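Local coordinates for protein HIRA (Homo sapiens, PDB 5YJE) that cooperates with ASF1A in replication-independent chromatin assembly as the trimerizing subunit of the HIRA histone H3.3 chaperone complex, and helps repress histone gene transcription, at residues Val106-Glu111 and Ser116-Cys121; Ile129-Pro134 and Ser155-His160; His190-Met195 and Phe205-Ser210; Ala283-Gln288 and Ser334-Leu339. All coordinates share one frame; numbering follows the deposited sequence.

Contact 1: Val106-Glu111 and Ser116-Cys121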
loop_
_atom_site.group_PDB
_atom_site.type_symbol
_atom_site.label_atom_id
_atom_site.label_comp_id
_atom_site.label_asym_id
_atom_site.label_seq_id
_atom_site.Cartn_x
_atom_site.Cartn_y
_atom_site.Cartn_z
ATOM N N VAL B 106 -23.361 4.492 -10.024
ATOM C CA VAL B 106 -23.775 3.449 -10.944
ATOM C C VAL B 106 -22.519 3.067 -11.694
ATOM O O VAL B 106 -21.799 3.944 -12.175
ATOM C CB VAL B 106 -24.864 3.936 -11.926
ATOM C CG1 VAL B 106 -25.070 2.926 -13.031
ATOM C CG2 VAL B 106 -26.163 4.228 -11.209
ATOM N N CYS B 107 -22.230 1.789 -11.796
ATOM C CA CYS B 107 -21.047 1.412 -12.546
ATOM C C CYS B 107 -21.404 0.313 -13.517
ATOM O O CYS B 107 -22.357 -0.440 -13.306
ATOM C CB CYS B 107 -19.908 0.976 -11.625
ATOM S SG CYS B 107 -20.470 -0.195 -10.453
ATOM N N VAL B 108 -20.642 0.250 -14.604
ATOM C CA VAL B 108 -20.880 -0.712 -15.665
ATOM C C VAL B 108 -19.556 -1.363 -16.003
ATOM O O VAL B 108 -18.504 -0.711 -15.982
ATOM C CB VAL B 108 -21.517 -0.083 -16.937
ATOM C CG1 VAL B 108 -22.963 0.381 -16.665
ATOM C CG2 VAL B 108 -20.684 1.043 -17.449
ATOM N N ALA B 109 -19.610 -2.650 -16.315
ATOM C CA ALA B 109 -18.455 -3.346 -16.845
ATOM C C ALA B 109 -18.755 -3.753 -18.280
ATOM O O ALA B 109 -19.850 -4.249 -18.583
ATOM C CB ALA B 109 -18.073 -4.557 -15.981
ATOM N N CYS B 110 -17.758 -3.522 -19.133
ATOM C CA CYS B 110 -17.821 -3.584 -20.577
ATOM C C CYS B 110 -16.758 -4.537 -21.091
ATOM O O CYS B 110 -15.709 -4.732 -20.463
ATOM C CB CYS B 110 -17.588 -2.192 -21.223
ATOM S SG CYS B 110 -18.688 -0.876 -20.630
ATOM N N GLU B 111 -17.032 -5.077 -22.283
ATOM C CA GLU B 111 -16.053 -5.841 -23.049
ATOM C C GLU B 111 -14.757 -5.055 -23.180
ATOM O O GLU B 111 -14.768 -3.821 -23.061
ATOM C CB GLU B 111 -16.589 -6.184 -24.434
ATOM C CG GLU B 111 -17.876 -6.980 -24.436
ATOM C CD GLU B 111 -18.344 -7.280 -25.849
ATOM O OE1 GLU B 111 -18.279 -6.368 -26.709
ATOM O OE2 GLU B 111 -18.753 -8.433 -26.109
ATOM N N SER B 116 -16.516 1.375 -15.881
ATOM C CA SER B 116 -16.776 2.810 -15.819
ATOM C C SER B 116 -17.711 3.120 -14.662
ATOM O O SER B 116 -18.611 2.346 -14.337
ATOM C CB SER B 116 -17.363 3.344 -17.128
ATOM O OG SER B 116 -16.453 3.159 -18.208
ATOM N N VAL B 117 -17.467 4.247 -14.015
ATOM C CA VAL B 117 -18.171 4.609 -12.795
ATOM C C VAL B 117 -18.791 5.991 -12.992
ATOM O O VAL B 117 -18.098 6.942 -13.381
ATOM C CB VAL B 117 -17.228 4.561 -11.574
ATOM C CG1 VAL B 117 -17.956 4.978 -10.301
ATOM C CG2 VAL B 117 -16.615 3.144 -11.439
ATOM N N PHE B 118 -20.095 6.084 -12.732
ATOM C CA PHE B 118 -20.927 7.255 -12.961
ATOM C C PHE B 118 -21.583 7.708 -11.662
ATOM O O PHE B 118 -21.914 6.898 -10.784
ATOM C CB PHE B 118 -22.009 6.969 -14.013
ATOM C CG PHE B 118 -21.452 6.666 -15.352
ATOM C CD1 PHE B 118 -21.169 5.364 -15.723
ATOM C CD2 PHE B 118 -21.156 7.699 -16.238
ATOM C CE1 PHE B 118 -20.615 5.091 -16.967
ATOM C CE2 PHE B 118 -20.590 7.439 -17.470
ATOM C CZ PHE B 118 -20.332 6.131 -17.847
ATOM N N SER B 119 -21.762 9.023 -11.551
ATOM C CA SER B 119 -22.402 9.603 -10.383
ATOM C C SER B 119 -23.889 9.270 -10.365
ATOM O O SER B 119 -24.460 8.726 -11.319
ATOM C CB SER B 119 -22.227 11.122 -10.363
ATOM O OG SER B 119 -23.139 11.743 -11.266
ATOM N N THR B 120 -24.521 9.643 -9.256
ATOM C CA THR B 120 -25.931 9.342 -9.070
ATOM C C THR B 120 -26.797 10.041 -10.109
ATOM O O THR B 120 -27.835 9.504 -10.517
ATOM C CB THR B 120 -26.337 9.712 -7.644
ATOM O OG1 THR B 120 -27.763 9.734 -7.538
ATOM C CG2 THR B 120 -25.738 11.061 -7.237
ATOM N N CYS B 121 -26.375 11.209 -10.592
ATOM C CA CYS B 121 -27.093 11.876 -11.672
ATOM C C CYS B 121 -26.327 11.835 -13.002
ATOM O O CYS B 121 -26.518 12.710 -13.857
ATOM C CB CYS B 121 -27.439 13.312 -11.270
ATOM S SG CYS B 121 -26.031 14.393 -11.176
#
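Phe-118 lays its ring on the sheet face that also carries Val-106, Val-108 and Ser-116, because CG stands anti to its own carbonyl carbon and beside the backbone N (chi1 -64°). CB thereby lies 3.5 Å from Val-106 O, and the ring turns an edge, not a face, to strand 105-110: CE1 comes 4.1 Å from Val-108 CG2, with Val-106 O also near the ring plane. The same Val-108 methyl meets Ser-116 CB at 4.1 Å. Ser-116 OG takes no part in this packing and is instead hydrogen-bonded to Arg-124 NH2. The other face of the sheet carries Cys-107 and Val-117, a non-hydrogen-bonded pair. Cys-107 CB touches Val-117 CG2 at 3.9 Å, and SG lies between the cysteine's N and carbonyl carbon (chi1 49°); the cysteine also packs on Leu-138 and Cys-140 of strand 135-141. Its CA makes a CA-H...O contact of 3.2 Å with Ser-116 O. Two hydrogen-bonded pairs flank it, each closed by two bonds. Phe-118 N reaches Val-106 O at 2.8 Å and Val-106 N is bonded to Phe-118 O, while Val-108 N donates to Ser-116 O at 2.9 Å and Ser-116 N to Val-108 O. Farther along, Ser-119 OG is hydrogen-bonded to Glu-315 OE1 of the second subunit. The strands run at 160° to each other as an antiparallel beta hairpin, the middle pair of a four-stranded meander, consistent with a blade of the beta-propeller family.

Contact 2: Ile129-Pro134 and Ser155-His160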
loop_
_atom_site.group_PDB
_atom_site.type_symbol
_atom_site.label_atom_id
_atom_site.label_comp_id
_atom_site.label_asym_id
_atom_site.label_seq_id
_atom_site.Cartn_x
_atom_site.Cartn_y
_atom_site.Cartn_z
ATOM N N ILE B 129 -11.482 2.049 -16.107
ATOM C CA ILE B 129 -10.490 1.264 -15.394
ATOM C C ILE B 129 -10.257 -0.040 -16.144
ATOM O O ILE B 129 -11.206 -0.773 -16.427
ATOM C CB ILE B 129 -10.962 1.001 -13.959
ATOM C CG1 ILE B 129 -10.897 2.288 -13.152
ATOM C CG2 ILE B 129 -10.230 -0.199 -13.291
ATOM C CD1 ILE B 129 -11.555 2.142 -11.809
ATOM N N LEU B 130 -9.000 -0.326 -16.482
ATOM C CA LEU B 130 -8.661 -1.588 -17.115
ATOM C C LEU B 130 -8.580 -2.667 -16.049
ATOM O O LEU B 130 -7.774 -2.563 -15.114
ATOM C CB LEU B 130 -7.336 -1.492 -17.854
ATOM C CG LEU B 130 -7.034 -2.762 -18.659
ATOM C CD1 LEU B 130 -8.065 -2.956 -19.765
ATOM C CD2 LEU B 130 -5.598 -2.765 -19.215
ATOM N N LEU B 131 -9.411 -3.675 -16.171
ATOM C CA LEU B 131 -9.402 -4.778 -15.228
ATOM C C LEU B 131 -8.393 -5.816 -15.682
ATOM O O LEU B 131 -8.129 -5.951 -16.881
ATOM C CB LEU B 131 -10.781 -5.418 -15.138
ATOM C CG LEU B 131 -11.954 -4.594 -14.603
ATOM C CD1 LEU B 131 -13.291 -5.339 -14.855
ATOM C CD2 LEU B 131 -11.761 -4.290 -13.119
ATOM N N PRO B 132 -7.797 -6.552 -14.742
ATOM C CA PRO B 132 -6.780 -7.549 -15.131
ATOM C C PRO B 132 -7.341 -8.721 -15.930
ATOM O O PRO B 132 -6.574 -9.403 -16.620
ATOM C CB PRO B 132 -6.202 -8.003 -13.788
ATOM C CG PRO B 132 -7.305 -7.697 -12.777
ATOM C CD PRO B 132 -7.921 -6.420 -13.279
ATOM N N SER B 133 -8.646 -8.962 -15.864
ATOM C CA SER B 133 -9.303 -10.007 -16.637
ATOM C C SER B 133 -10.768 -9.611 -16.771
ATOM O O SER B 133 -11.196 -8.622 -16.160
ATOM C CB SER B 133 -9.133 -11.393 -15.964
ATOM O OG SER B 133 -9.894 -11.527 -14.792
ATOM N N PRO B 134 -11.561 -10.332 -17.588
ATOM C CA PRO B 134 -12.957 -9.899 -17.799
ATOM C C PRO B 134 -13.768 -9.927 -16.516
ATOM O O PRO B 134 -13.518 -10.722 -15.602
ATOM C CB PRO B 134 -13.512 -10.902 -18.823
ATOM C CG PRO B 134 -12.315 -11.417 -19.548
ATOM C CD PRO B 134 -11.193 -11.436 -18.497
ATOM N N SER B 155 -11.575 -6.750 -6.379
ATOM C CA SER B 155 -11.092 -5.389 -6.186
ATOM C C SER B 155 -12.190 -4.542 -5.570
ATOM O O SER B 155 -13.383 -4.751 -5.822
ATOM C CB SER B 155 -10.641 -4.729 -7.486
ATOM O OG SER B 155 -9.507 -5.359 -8.042
ATOM N N VAL B 156 -11.782 -3.604 -4.729
ATOM C CA VAL B 156 -12.709 -2.658 -4.127
ATOM C C VAL B 156 -12.077 -1.284 -4.220
ATOM O O VAL B 156 -10.905 -1.099 -3.874
ATOM C CB VAL B 156 -13.059 -2.990 -2.661
ATOM C CG1 VAL B 156 -14.073 -1.982 -2.111
ATOM C CG2 VAL B 156 -13.592 -4.420 -2.536
ATOM N N TRP B 157 -12.843 -0.330 -4.720
ATOM C CA TRP B 157 -12.414 1.049 -4.796
ATOM C C TRP B 157 -13.412 1.914 -4.055
ATOM O O TRP B 157 -14.625 1.670 -4.101
ATOM C CB TRP B 157 -12.291 1.518 -6.238
ATOM C CG TRP B 157 -11.263 0.802 -7.035
ATOM C CD1 TRP B 157 -9.924 1.082 -7.102
ATOM C CD2 TRP B 157 -11.493 -0.294 -7.928
ATOM N NE1 TRP B 157 -9.300 0.210 -7.971
ATOM C CE2 TRP B 157 -10.242 -0.644 -8.493
ATOM C CE3 TRP B 157 -12.631 -1.009 -8.305
ATOM C CZ2 TRP B 157 -10.104 -1.681 -9.409
ATOM C CZ3 TRP B 157 -12.497 -2.045 -9.218
ATOM C CH2 TRP B 157 -11.245 -2.367 -9.762
ATOM N N ASP B 158 -12.878 2.891 -3.342
ATOM C CA ASP B 158 -13.662 3.983 -2.781
ATOM C C ASP B 158 -13.692 5.052 -3.864
ATOM O O ASP B 158 -12.729 5.798 -4.033
ATOM C CB ASP B 158 -13.016 4.468 -1.484
ATOM C CG ASP B 158 -13.757 5.620 -0.835
ATOM O OD1 ASP B 158 -14.553 6.318 -1.496
ATOM O OD2 ASP B 158 -13.495 5.868 0.357
ATOM N N VAL B 159 -14.780 5.125 -4.633
ATOM C CA VAL B 159 -14.754 6.097 -5.729
ATOM C C VAL B 159 -14.924 7.515 -5.203
ATOM O O VAL B 159 -14.520 8.467 -5.873
ATOM C CB VAL B 159 -15.807 5.803 -6.822
ATOM C CG1 VAL B 159 -15.598 4.408 -7.406
ATOM C CG2 VAL B 159 -17.186 5.961 -6.278
ATOM N N HIS B 160 -15.493 7.685 -4.009
ATOM C CA HIS B 160 -15.572 9.018 -3.425
ATOM C C HIS B 160 -14.186 9.553 -3.100
ATOM O O HIS B 160 -13.823 10.654 -3.527
ATOM C CB HIS B 160 -16.445 9.005 -2.173
ATOM C CG HIS B 160 -16.685 10.366 -1.592
ATOM N ND1 HIS B 160 -17.564 11.271 -2.154
ATOM C CD2 HIS B 160 -16.162 10.976 -0.499
ATOM C CE1 HIS B 160 -17.572 12.378 -1.431
ATOM N NE2 HIS B 160 -16.730 12.225 -0.422
#
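Two consecutive four-stranded antiparallel sheets, stacked like neighbouring propeller blades, come together where Trp-157 of strand 153-158 meets Ile-129 and Leu-131. The outer rim of the six-membered ring of the indole does the touching. Leu-131 CD2 arrives at the ring edge, near its plane, 3.9 Å from Trp-157 CH2. Ile-129 comes in obliquely, its CG2 4.2 Å from Trp-157 CZ2, and the two side chains run antiparallel alongside one another. In Ile-129 this branch is anti to the backbone N, with CG1 beside the N (chi1 -71°). The backbones stay well apart, Leu-131 CA lying 9.2 Å from Ser-155 CA, so between these two segments the contact is made by side chains. Within strand 153-158 the indole also has Ser-155 CB over one face, 3.3 Å above the plane and offset toward the rim. The packing is consistent with the beta-propeller character of this TUP1-like enhancer of split region, and here it reaches an interface of the trimer. Ile-129 and Leu-130 pair antiparallel with a strand of the second subunit, continuing the sheet across the boundary. The polar end of Trp-157 belongs to the same interface: NE1 is hydrogen-bonded to Leu-209 O of the second subunit, which helps fix the rotation of the ring about its chi2 of -85°. Thr-211 of that subunit packs on the indole as well, while Leu-115 and Val-164 of the same chain are further neighbours.

Contact 3: His190-Met195 and Phe205-Ser210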
loop_
_atom_site.group_PDB
_atom_site.type_symbol
_atom_site.label_atom_id
_atom_site.label_comp_id
_atom_site.label_asym_id
_atom_site.label_seq_id
_atom_site.Cartn_x
_atom_site.Cartn_y
_atom_site.Cartn_z
ATOM N N HIS B 190 -18.309 -0.012 4.843
ATOM C CA HIS B 190 -16.939 0.475 4.797
ATOM C C HIS B 190 -16.131 -0.204 3.707
ATOM O O HIS B 190 -14.901 -0.085 3.695
ATOM C CB HIS B 190 -16.256 0.298 6.148
ATOM C CG HIS B 190 -16.926 1.055 7.250
ATOM N ND1 HIS B 190 -16.743 2.410 7.443
ATOM C CD2 HIS B 190 -17.831 0.660 8.177
ATOM C CE1 HIS B 190 -17.489 2.808 8.459
ATOM N NE2 HIS B 190 -18.156 1.766 8.923
ATOM N N GLY B 191 -16.787 -0.889 2.770
ATOM C CA GLY B 191 -16.079 -1.397 1.609
ATOM C C GLY B 191 -15.302 -2.664 1.883
ATOM O O GLY B 191 -14.320 -2.948 1.179
ATOM N N ILE B 192 -15.710 -3.426 2.885
ATOM C CA ILE B 192 -15.070 -4.681 3.243
ATOM C C ILE B 192 -15.823 -5.819 2.564
ATOM O O ILE B 192 -17.054 -5.897 2.700
ATOM C CB ILE B 192 -15.039 -4.850 4.768
ATOM C CG1 ILE B 192 -14.205 -3.702 5.349
ATOM C CG2 ILE B 192 -14.553 -6.256 5.154
ATOM C CD1 ILE B 192 -13.705 -3.944 6.745
ATOM N N PRO B 193 -15.147 -6.674 1.798
ATOM C CA PRO B 193 -15.828 -7.831 1.214
ATOM C C PRO B 193 -15.876 -9.012 2.172
ATOM O O PRO B 193 -14.908 -9.341 2.864
ATOM C CB PRO B 193 -14.980 -8.152 -0.028
ATOM C CG PRO B 193 -13.604 -7.667 0.320
ATOM C CD PRO B 193 -13.740 -6.574 1.360
ATOM N N VAL B 194 -17.038 -9.655 2.187
ATOM C CA VAL B 194 -17.316 -10.832 2.996
ATOM C C VAL B 194 -17.831 -11.934 2.074
ATOM O O VAL B 194 -18.731 -11.703 1.257
ATOM C CB VAL B 194 -18.338 -10.519 4.108
ATOM C CG1 VAL B 194 -18.508 -11.698 5.016
ATOM C CG2 VAL B 194 -17.880 -9.305 4.893
ATOM N N MET B 195 -17.247 -13.122 2.205
ATOM C CA MET B 195 -17.608 -14.328 1.473
ATOM C C MET B 195 -18.145 -15.332 2.487
ATOM O O MET B 195 -17.399 -15.818 3.349
ATOM C CB MET B 195 -16.392 -14.881 0.735
ATOM C CG MET B 195 -15.633 -13.829 -0.048
ATOM S SD MET B 195 -16.247 -13.623 -1.736
ATOM C CE MET B 195 -16.712 -11.906 -1.722
ATOM N N PHE B 205 -12.155 -9.684 3.902
ATOM C CA PHE B 205 -10.837 -9.142 3.600
ATOM C C PHE B 205 -10.639 -7.856 4.395
ATOM O O PHE B 205 -11.425 -6.914 4.271
ATOM C CB PHE B 205 -10.632 -8.884 2.107
ATOM C CG PHE B 205 -9.197 -8.614 1.764
ATOM C CD1 PHE B 205 -8.335 -9.652 1.473
ATOM C CD2 PHE B 205 -8.692 -7.326 1.816
ATOM C CE1 PHE B 205 -6.978 -9.403 1.209
ATOM C CE2 PHE B 205 -7.365 -7.078 1.545
ATOM C CZ PHE B 205 -6.502 -8.122 1.244
ATOM N N ASN B 206 -9.594 -7.820 5.215
ATOM C CA ASN B 206 -9.306 -6.618 5.965
ATOM C C ASN B 206 -8.336 -5.769 5.162
ATOM O O ASN B 206 -7.265 -6.264 4.790
ATOM C CB ASN B 206 -8.724 -6.943 7.334
ATOM C CG ASN B 206 -8.629 -5.707 8.225
ATOM O OD1 ASN B 206 -7.540 -5.206 8.492
ATOM N ND2 ASN B 206 -9.785 -5.177 8.637
ATOM N N PRO B 207 -8.676 -4.521 4.836
ATOM C CA PRO B 207 -7.777 -3.740 3.963
ATOM C C PRO B 207 -6.505 -3.295 4.658
ATOM O O PRO B 207 -5.441 -3.279 4.030
ATOM C CB PRO B 207 -8.653 -2.555 3.520
ATOM C CG PRO B 207 -10.067 -3.006 3.734
ATOM C CD PRO B 207 -9.990 -3.878 4.994
ATOM N N SER B 208 -6.559 -3.003 5.956
ATOM C CA SER B 208 -5.354 -2.596 6.671
ATOM C C SER B 208 -4.406 -3.769 6.903
ATOM O O SER B 208 -3.189 -3.651 6.697
ATOM C CB SER B 208 -5.750 -1.959 7.999
ATOM O OG SER B 208 -6.502 -0.787 7.768
ATOM N N LEU B 209 -4.926 -4.901 7.395
ATOM C CA LEU B 209 -4.035 -6.046 7.556
ATOM C C LEU B 209 -3.673 -6.640 6.204
ATOM O O LEU B 209 -2.608 -7.256 6.065
ATOM C CB LEU B 209 -4.664 -7.114 8.447
ATOM C CG LEU B 209 -4.617 -7.046 9.978
ATOM C CD1 LEU B 209 -5.265 -8.300 10.532
ATOM C CD2 LEU B 209 -3.193 -6.860 10.564
ATOM N N SER B 210 -4.544 -6.452 5.200
ATOM C CA SER B 210 -4.356 -6.995 3.854
ATOM C C SER B 210 -4.448 -8.516 3.862
ATOM O O SER B 210 -3.659 -9.213 3.224
ATOM C CB SER B 210 -3.043 -6.521 3.224
ATOM O OG SER B 210 -3.216 -6.369 1.828
#
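Pro-193 and Phe-205 face each other across the hairpin of strands 193-196 and 201-206, and one backbone hydrogen bond joins them: Phe-205 N to Pro-193 O, 3.0 Å, with an N-H...O angle of 154°. The proline nitrogen carries no hydrogen, so it cannot return a bond to Phe-205 O. Two carbons lie close to that oxygen: Ile-192 CG2 is 3.3 Å from Phe-205 O, and Pro-193 CD is 3.7 Å from the same atom.

Apolar contacts fill in beside the bond. Pro-193 and Phe-205 lie side by side and point the same way, with CG of the proline 3.7 Å from CB of the phenylalanine. With CG anti to its backbone N (chi1 -168°), Phe-205 carries its ring away from Pro-193, and the ring makes an edge-to-face stack with Trp-212. Farther along the loop, Ile-192 CD1 meets Pro-207 CD at 4.1 Å, these side chains crossing at about a right angle.

Polar side-chain bonds shape the turn after the strand. Asn-206 OD1 accepts from Leu-209 N at 2.9 Å, an Asx motif, while ND2 is bonded to Thr-286 O of helix 266-286. Ser-210 OG is hydrogen-bonded to Lys-167 NZ of the third subunit.

A single backbone hydrogen bond thus joins the two segments here. Since Pro-193 has no N-H to give, its pairing with Phe-205 has that one bond, supplemented by aliphatic packing, whereas Asn-206, using both amide atoms, fixes the loop and ties it to the helix.

Contact 4: Ala283-Gln288 and Ser334-Leu339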
loop_
_atom_site.group_PDB
_atom_site.type_symbol
_atom_site.label_atom_id
_atom_site.label_comp_id
_atom_site.label_asym_id
_atom_site.label_seq_id
_atom_site.Cartn_x
_atom_site.Cartn_y
_atom_site.Cartn_z
ATOM N N ALA B 283 -13.693 -10.331 15.447
ATOM C CA ALA B 283 -14.424 -10.393 14.199
ATOM C C ALA B 283 -15.098 -9.062 13.931
ATOM O O ALA B 283 -15.109 -8.578 12.792
ATOM C CB ALA B 283 -15.445 -11.530 14.245
ATOM N N ALA B 284 -15.629 -8.441 14.983
ATOM C CA ALA B 284 -16.286 -7.155 14.804
ATOM C C ALA B 284 -15.274 -6.078 14.421
ATOM O O ALA B 284 -15.551 -5.249 13.550
ATOM C CB ALA B 284 -17.060 -6.782 16.069
ATOM N N LEU B 285 -14.093 -6.096 15.045
ATOM C CA LEU B 285 -13.014 -5.185 14.665
ATOM C C LEU B 285 -12.577 -5.389 13.208
ATOM O O LEU B 285 -12.439 -4.425 12.444
ATOM C CB LEU B 285 -11.843 -5.376 15.623
ATOM C CG LEU B 285 -10.566 -4.574 15.385
ATOM C CD1 LEU B 285 -10.831 -3.104 15.548
ATOM C CD2 LEU B 285 -9.545 -5.014 16.397
ATOM N N THR B 286 -12.342 -6.642 12.816
ATOM C CA THR B 286 -11.962 -6.978 11.445
ATOM C C THR B 286 -12.987 -6.475 10.426
ATOM O O THR B 286 -12.623 -5.977 9.354
ATOM C CB THR B 286 -11.801 -8.495 11.328
ATOM O OG1 THR B 286 -10.755 -8.933 12.190
ATOM C CG2 THR B 286 -11.454 -8.892 9.922
ATOM N N LEU B 287 -14.271 -6.629 10.735
ATOM C CA LEU B 287 -15.352 -6.119 9.911
ATOM C C LEU B 287 -15.491 -4.603 10.004
ATOM O O LEU B 287 -16.270 -4.024 9.233
ATOM C CB LEU B 287 -16.673 -6.782 10.323
ATOM C CG LEU B 287 -17.135 -8.076 9.641
ATOM C CD1 LEU B 287 -17.415 -7.871 8.156
ATOM C CD2 LEU B 287 -16.098 -9.149 9.818
ATOM N N GLN B 288 -14.772 -3.957 10.926
ATOM C CA GLN B 288 -14.934 -2.529 11.187
ATOM C C GLN B 288 -16.400 -2.180 11.432
ATOM O O GLN B 288 -16.904 -1.163 10.959
ATOM C CB GLN B 288 -14.362 -1.685 10.043
ATOM C CG GLN B 288 -12.907 -1.966 9.724
ATOM C CD GLN B 288 -12.393 -1.150 8.537
ATOM O OE1 GLN B 288 -13.015 -0.164 8.116
ATOM N NE2 GLN B 288 -11.260 -1.575 7.980
ATOM N N SER B 334 -6.138 7.319 19.638
ATOM C CA SER B 334 -7.259 7.564 20.534
ATOM C C SER B 334 -8.539 6.867 20.083
ATOM O O SER B 334 -9.523 6.859 20.831
ATOM C CB SER B 334 -7.494 9.070 20.647
ATOM O OG SER B 334 -7.467 9.673 19.364
ATOM N N THR B 335 -8.550 6.286 18.888
ATOM C CA THR B 335 -9.761 5.772 18.275
ATOM C C THR B 335 -9.586 4.300 17.915
ATOM O O THR B 335 -8.475 3.835 17.636
ATOM C CB THR B 335 -10.115 6.575 17.015
ATOM O OG1 THR B 335 -9.737 7.944 17.203
ATOM C CG2 THR B 335 -11.607 6.511 16.736
ATOM N N VAL B 336 -10.695 3.569 17.953
ATOM C CA VAL B 336 -10.794 2.244 17.357
ATOM C C VAL B 336 -12.159 2.176 16.700
ATOM O O VAL B 336 -13.169 2.490 17.341
ATOM C CB VAL B 336 -10.621 1.097 18.385
ATOM C CG1 VAL B 336 -11.545 1.270 19.602
ATOM C CG2 VAL B 336 -10.868 -0.254 17.739
ATOM N N VAL B 337 -12.191 1.834 15.410
ATOM C CA VAL B 337 -13.461 1.490 14.782
ATOM C C VAL B 337 -14.386 2.709 14.925
ATOM O O VAL B 337 -15.613 2.612 15.050
ATOM C CB VAL B 337 -13.925 0.141 15.397
ATOM C CG1 VAL B 337 -15.308 -0.098 15.414
ATOM C CG2 VAL B 337 -13.332 -0.978 14.633
ATOM N N GLY B 338 -13.769 3.891 14.879
ATOM C CA GLY B 338 -14.478 5.153 14.960
ATOM C C GLY B 338 -15.185 5.363 16.281
ATOM O O GLY B 338 -16.357 5.751 16.309
ATOM N N LEU B 339 -14.494 5.090 17.386
ATOM C CA LEU B 339 -15.039 5.316 18.716
ATOM C C LEU B 339 -13.940 5.854 19.620
ATOM O O LEU B 339 -12.777 5.458 19.499
ATOM C CB LEU B 339 -15.632 4.032 19.304
ATOM C CG LEU B 339 -16.913 3.497 18.672
ATOM C CD1 LEU B 339 -17.195 2.092 19.162
ATOM C CD2 LEU B 339 -18.070 4.412 18.996
#
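The carboxamide of Gln-288, a residue that touches Val-337, is the flat side-chain group here, and Ile-192 CD1 lies over one of its faces, 3.6 Å from Gln-288 CD. Val-337 keeps to the base of the glutamine: its CG2 is 4.1 Å from Gln-288 CA and 4.8 Å from Gln-288 CB. A second flat group, the ring of Tyr-293 on helix 290-307, belongs to a side chain that packs on both Leu-285 and Val-337. The closest touch is made by one methyl of Leu-285. CD1 reaches Val-337 CG2 at 3.4 Å, a tight approach, and Val-336 CG2 at 3.6 Å; with CG anti to the backbone N (chi1 177°), the leucine extends its fork from the helix toward the two valines. Val-336 crosses it at about a right angle. Backbone turns present both partners. Helix 266-286 finishes in a Schellman motif, with Gln-288 at positive phi (52°) and its N bonded to Leu-285 O at 2.8 Å. Opposite stands a weakly bonded two-residue hairpin, Val-337 and Gly-338 both at positive phi, resembling a type I' turn; Val-336 N bonds to Leu-339 O at 3.2 Å, and the return bond from Leu-339 N to Val-336 O is weak. The contact sets this turn, which leads to helix 341-353, against the C-terminal end of helix 266-286, which packs on strand 211-217. Nearby, Gln-162 of the third subunit packs on Leu-285, and Thr-286 OG1 is hydrogen-bonded to Ser-127 OG of that subunit.

The four contacts follow one another along the chain, each touching the next. Contacts 1 and 2 have centres 11 Å apart and meet where Val-117 CG1 lies 3.8 Å from Val-159 CG1. Contact 2 reaches contact 3, 15 Å away between centres, through Val-156 CG1 and Gly-191 O at 3.4 Å. Contacts 3 and 4, with centres 12 Å apart, are joined by packing as well as by the asparagine bond: Ile-192 CD1 lies 3.5 Å from Thr-286 O. The outermost pair, contacts 1 and 4, is 31 Å apart between centres. Contacts 1 and 2 touch the second subunit and contacts 3 and 4 the third, so the series spans two trimer interfaces.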